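Peptidyl-prolyl cis-trans isomerase cyclophilin-type (Toxoplasma gondii, PDB 3BO7) probably speeds protein folding by catalysing the cis-trans isomerisation of peptide bonds that precede proline, as other cyclophilins do. Local coordinates at residues A[5-15]-A[19-31]. Numbering follows the deposited sequence.
With SO4 (sulfate ion), chain I; EDO (1,2-ethanediol), chain N.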
loop_
_atom_site.group_PDB
_atom_site.type_symbol
_atom_site.label_atom_id
_atom_site.label_comp_id
_atom_site.label_asym_id
_atom_site.label_seq_id
_atom_site.Cartn_x
_atom_site.Cartn_y
_atom_site.Cartn_z
ATOM N N LYS A 5 2.827 -19.448 -2.091
ATOM C CA LYS A 5 1.386 -19.060 -2.054
ATOM C C LYS A 5 1.209 -17.545 -2.167
ATOM O O LYS A 5 1.710 -16.788 -1.344
ATOM C CB LYS A 5 0.699 -19.608 -0.797
ATOM C CG LYS A 5 1.307 -19.196 0.546
ATOM C CD LYS A 5 0.320 -19.518 1.665
ATOM C CE LYS A 5 0.702 -18.870 2.980
ATOM N NZ LYS A 5 -0.160 -19.390 4.085
ATOM N N LYS A 6 0.516 -17.107 -3.209
ATOM C CA LYS A 6 0.354 -15.691 -3.462
ATOM C C LYS A 6 -1.111 -15.297 -3.378
ATOM O O LYS A 6 -1.992 -16.143 -3.518
ATOM C CB LYS A 6 0.956 -15.309 -4.818
ATOM C CG LYS A 6 2.212 -16.097 -5.174
ATOM C CD LYS A 6 3.420 -15.216 -5.493
ATOM C CE LYS A 6 4.130 -14.753 -4.247
ATOM N NZ LYS A 6 5.593 -14.504 -4.481
ATOM N N GLY A 7 -1.351 -14.020 -3.094
ATOM C CA GLY A 7 -2.680 -13.427 -3.140
ATOM C C GLY A 7 -2.774 -12.545 -4.369
ATOM O O GLY A 7 -1.762 -12.052 -4.846
ATOM N N TYR A 8 -3.983 -12.369 -4.901
ATOM C CA TYR A 8 -4.206 -11.501 -6.069
ATOM C C TYR A 8 -5.390 -10.585 -5.837
ATOM O O TYR A 8 -6.425 -11.015 -5.315
ATOM C CB TYR A 8 -4.354 -12.326 -7.360
ATOM C CG TYR A 8 -3.092 -13.109 -7.669
ATOM C CD1 TYR A 8 -2.015 -12.492 -8.291
ATOM C CD2 TYR A 8 -2.956 -14.444 -7.281
ATOM C CE1 TYR A 8 -0.848 -13.181 -8.544
ATOM C CE2 TYR A 8 -1.782 -15.144 -7.524
ATOM C CZ TYR A 8 -0.733 -14.503 -8.161
ATOM O OH TYR A 8 0.446 -15.166 -8.422
ATOM N N LEU A 9 -5.225 -9.312 -6.196
ATOM C CA LEU A 9 -6.256 -8.306 -5.961
ATOM C C LEU A 9 -6.160 -7.133 -6.924
ATOM O O LEU A 9 -5.086 -6.836 -7.449
ATOM C CB LEU A 9 -6.244 -7.809 -4.501
ATOM C CG LEU A 9 -5.059 -7.063 -3.866
ATOM C CD1 LEU A 9 -5.127 -5.558 -4.115
ATOM C CD2 LEU A 9 -5.058 -7.351 -2.381
ATOM N N ARG A 10 -7.296 -6.476 -7.147
ATOM C CA ARG A 10 -7.336 -5.233 -7.909
ATOM C C ARG A 10 -7.819 -4.069 -7.038
ATOM O O ARG A 10 -8.881 -4.139 -6.409
ATOM C CB ARG A 10 -8.229 -5.385 -9.141
ATOM C CG ARG A 10 -8.232 -4.179 -10.067
ATOM C CD ARG A 10 -9.198 -4.393 -11.216
ATOM N NE ARG A 10 -8.678 -5.391 -12.140
ATOM C CZ ARG A 10 -9.418 -6.145 -12.946
ATOM N NH1 ARG A 10 -10.728 -6.019 -12.950
ATOM N NH2 ARG A 10 -8.834 -7.025 -13.752
ATOM N N ILE A 11 -7.019 -3.010 -6.996
ATOM C CA ILE A 11 -7.428 -1.758 -6.364
ATOM C C ILE A 11 -8.044 -0.885 -7.451
ATOM O O ILE A 11 -7.365 -0.540 -8.422
ATOM C CB ILE A 11 -6.229 -1.021 -5.699
ATOM C CG1 ILE A 11 -5.700 -1.822 -4.505
ATOM C CG2 ILE A 11 -6.628 0.389 -5.258
ATOM C CD1 ILE A 11 -4.445 -1.223 -3.829
ATOM N N VAL A 12 -9.328 -0.554 -7.296
ATOM C CA VAL A 12 -10.037 0.288 -8.252
ATOM C C VAL A 12 -10.114 1.699 -7.691
ATOM O O VAL A 12 -10.744 1.923 -6.646
ATOM C CB VAL A 12 -11.491 -0.224 -8.534
ATOM C CG1 VAL A 12 -12.129 0.556 -9.693
ATOM C CG2 VAL A 12 -11.516 -1.707 -8.825
ATOM N N THR A 13 -9.474 2.654 -8.364
ATOM C CA THR A 13 -9.546 4.044 -7.902
ATOM C C THR A 13 -10.277 4.943 -8.892
ATOM O O THR A 13 -10.583 4.542 -10.019
ATOM C CB THR A 13 -8.156 4.667 -7.547
ATOM O OG1 THR A 13 -7.456 5.038 -8.742
ATOM C CG2 THR A 13 -7.298 3.710 -6.700
ATOM N N THR A 14 -10.543 6.169 -8.455
ATOM C CA THR A 14 -11.186 7.178 -9.286
ATOM C C THR A 14 -10.280 7.633 -10.432
ATOM O O THR A 14 -10.707 8.412 -11.284
ATOM C CB THR A 14 -11.604 8.404 -8.435
ATOM O OG1 THR A 14 -10.454 8.953 -7.777
ATOM C CG2 THR A 14 -12.637 8.006 -7.375
ATOM N N GLN A 15 -9.034 7.156 -10.447
ATOM C CA GLN A 15 -8.065 7.552 -11.475
ATOM C C GLN A 15 -7.250 6.364 -11.982
ATOM O O GLN A 15 -6.045 6.479 -12.225
ATOM C CB GLN A 15 -7.132 8.645 -10.954
ATOM C CG GLN A 15 -7.824 9.964 -10.620
ATOM C CD GLN A 15 -6.873 11.010 -10.090
ATOM O OE1 GLN A 15 -5.760 11.155 -10.582
ATOM N NE2 GLN A 15 -7.313 11.755 -9.077
ATOM N N ASN A 19 -3.513 -3.903 -10.643
ATOM C CA ASN A 19 -3.492 -5.339 -10.390
ATOM C C ASN A 19 -2.278 -5.704 -9.552
ATOM O O ASN A 19 -1.140 -5.339 -9.880
ATOM C CB ASN A 19 -3.504 -6.128 -11.705
ATOM C CG ASN A 19 -4.868 -6.116 -12.387
ATOM O OD1 ASN A 19 -5.905 -5.902 -11.753
ATOM N ND2 ASN A 19 -4.868 -6.361 -13.687
ATOM N N ILE A 20 -2.524 -6.418 -8.465
ATOM C CA ILE A 20 -1.498 -6.627 -7.454
ATOM C C ILE A 20 -1.343 -8.096 -7.062
ATOM O O ILE A 20 -2.322 -8.806 -6.852
ATOM C CB ILE A 20 -1.758 -5.711 -6.206
ATOM C CG1 ILE A 20 -1.349 -4.266 -6.529
ATOM C CG2 ILE A 20 -1.031 -6.231 -4.961
ATOM C CD1 ILE A 20 -1.924 -3.248 -5.610
ATOM N N GLU A 21 -0.089 -8.530 -6.997
ATOM C CA GLU A 21 0.277 -9.807 -6.418
ATOM C C GLU A 21 0.810 -9.591 -5.007
ATOM O O GLU A 21 1.689 -8.754 -4.788
ATOM C CB GLU A 21 1.347 -10.464 -7.273
ATOM C CG GLU A 21 1.923 -11.737 -6.692
ATOM C CD GLU A 21 2.893 -12.390 -7.638
ATOM O OE1 GLU A 21 3.969 -11.808 -7.901
ATOM O OE2 GLU A 21 2.578 -13.489 -8.131
ATOM N N LEU A 22 0.284 -10.359 -4.057
ATOM C CA LEU A 22 0.766 -10.318 -2.687
ATOM C C LEU A 22 1.711 -11.481 -2.384
ATOM O O LEU A 22 1.373 -12.633 -2.629
ATOM C CB LEU A 22 -0.415 -10.331 -1.717
ATOM C CG LEU A 22 -1.376 -9.143 -1.696
ATOM C CD1 LEU A 22 -2.376 -9.383 -0.599
ATOM C CD2 LEU A 22 -0.669 -7.822 -1.467
ATOM N N HIS A 23 2.885 -11.174 -1.836
ATOM C CA HIS A 23 3.865 -12.197 -1.461
ATOM C C HIS A 23 3.579 -12.833 -0.096
ATOM O O HIS A 23 4.382 -12.731 0.833
ATOM C CB HIS A 23 5.281 -11.626 -1.481
ATOM C CG HIS A 23 5.641 -10.947 -2.760
ATOM N ND1 HIS A 23 5.604 -11.589 -3.981
ATOM C CD2 HIS A 23 6.061 -9.685 -3.011
ATOM C CE1 HIS A 23 5.978 -10.749 -4.928
ATOM N NE2 HIS A 23 6.263 -9.587 -4.366
ATOM N N ALA A 24 2.430 -13.498 -0.001
ATOM C CA ALA A 24 2.003 -14.239 1.187
ATOM C C ALA A 24 2.985 -15.329 1.601
ATOM O O ALA A 24 2.940 -15.814 2.743
ATOM C CB ALA A 24 0.641 -14.840 0.943
ATOM N N ASP A 25 3.859 -15.713 0.671
ATOM C CA ASP A 25 4.894 -16.706 0.931
ATOM C C ASP A 25 6.092 -16.150 1.721
ATOM O O ASP A 25 6.733 -16.887 2.481
ATOM C CB ASP A 25 5.361 -17.375 -0.375
ATOM C CG ASP A 25 5.830 -16.374 -1.438
ATOM O OD1 ASP A 25 5.391 -15.205 -1.446
ATOM O OD2 ASP A 25 6.642 -16.779 -2.295
ATOM N N MET A 26 6.380 -14.860 1.542
ATOM C CA MET A 26 7.558 -14.217 2.134
ATOM C C MET A 26 7.188 -13.149 3.168
ATOM O O MET A 26 7.999 -12.805 4.029
ATOM C CB MET A 26 8.443 -13.604 1.042
ATOM C CG MET A 26 9.171 -14.623 0.180
ATOM S SD MET A 26 10.086 -13.897 -1.200
ATOM C CE MET A 26 8.806 -13.645 -2.423
ATOM N N ALA A 27 5.969 -12.623 3.073
ATOM C CA ALA A 27 5.460 -11.652 4.041
ATOM C C ALA A 27 4.010 -11.966 4.451
ATOM O O ALA A 27 3.124 -11.131 4.270
ATOM C CB ALA A 27 5.597 -10.211 3.500
ATOM N N PRO A 28 3.779 -13.170 5.021
ATOM C CA PRO A 28 2.440 -13.663 5.375
ATOM C C PRO A 28 1.614 -12.747 6.274
ATOM O O PRO A 28 0.424 -12.565 6.022
ATOM C CB PRO A 28 2.726 -14.995 6.094
ATOM C CG PRO A 28 4.198 -14.975 6.411
ATOM C CD PRO A 28 4.820 -14.166 5.355
ATOM N N ARG A 29 2.226 -12.172 7.307
ATOM C CA ARG A 29 1.475 -11.355 8.277
ATOM C C ARG A 29 0.948 -10.063 7.660
ATOM O O ARG A 29 -0.193 -9.661 7.917
ATOM C CB ARG A 29 2.333 -11.054 9.505
ATOM C CG ARG A 29 2.732 -12.292 10.286
ATOM C CD ARG A 29 1.995 -12.367 11.611
ATOM N NE ARG A 29 0.729 -13.082 11.539
ATOM C CZ ARG A 29 -0.250 -12.969 12.436
ATOM N NH1 ARG A 29 -0.126 -12.143 13.471
ATOM N NH2 ARG A 29 -1.370 -13.671 12.277
ATOM N N ALA A 30 1.776 -9.426 6.835
ATOM C CA ALA A 30 1.393 -8.192 6.160
ATOM C C ALA A 30 0.307 -8.435 5.110
ATOM O O ALA A 30 -0.598 -7.618 4.947
ATOM C CB ALA A 30 2.622 -7.507 5.546
ATOM N N CYS A 31 0.398 -9.563 4.408
ATOM C CA CYS A 31 -0.594 -9.935 3.397
ATOM C C CYS A 31 -1.912 -10.293 4.059
ATOM O O CYS A 31 -2.974 -9.823 3.640
ATOM C CB CYS A 31 -0.087 -11.094 2.560
ATOM S SG CYS A 31 1.311 -10.643 1.556
HETATM S S SO4 I . 3.021 -10.316 14.576
HETATM O O1 SO4 I . 3.306 -10.285 13.152
HETATM O O2 SO4 I . 1.579 -10.392 14.790
HETATM O O3 SO4 I . 3.653 -11.479 15.209
HETATM O O4 SO4 I . 3.571 -9.105 15.181
HETATM C C1 EDO N . -4.460 -14.246 14.148
HETATM O O1 EDO N . -3.606 -13.339 14.855
HETATM C C2 EDO N . -5.809 -14.301 14.857
HETATM O O2 EDO N . -6.840 -14.736 13.957
#
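The N-terminal beta hairpin of the cyclophilin barrel pairs strand 7-13 with strand 16-22; the two run antiparallel, their directions 158° apart over residues 7-13 and 19-22. Gly7 faces Leu22 and Leu9 faces Ile20 as antiparallel hydrogen-bonded pairs, each closed by two backbone bonds; that from Leu22 N to Gly7 O spans 2.8 Å. On the inward face, Leu9 CD2 meets Leu22 CD1 at 3.8 Å and Ile11 CD1 touches Ile20 CD1, while helix 28-39 covers Leu9 and Leu22 through Leu35.

The other face is polar. The Tyr8 ring lies alongside the extended Glu21 chain, whose CG stands anti to the backbone N (chi1 174°), and Tyr8 OH donates to the anti lone pair of Glu21 OE2 at 2.7 Å. Glu21 OE1 is engaged in a salt bridge with Arg138 of strand 135-141, leaving each carboxylate oxygen with its own partner. Just before strand 7-13, the bent Lys6 chain passes Glu21, and Lys6 NZ donates a hydrogen bond to His23 ND1 (3.0 Å), at the ring edge and tilted slightly from its plane. The same NZ forms a salt bridge with Asp25 OD1 at 3.1 Å, though its hydrogen bonds to this carboxylate are weak; one ammonium thus ties the hairpin end to the turn leading into helix 28-39. Farther along this face, Arg10 and Asn19 run side by side, and Arg10 NE donates in the amide carbonyl plane, onto a lone pair of Asn19 OD1, over 2.8 Å with an N-H...O angle of 165°.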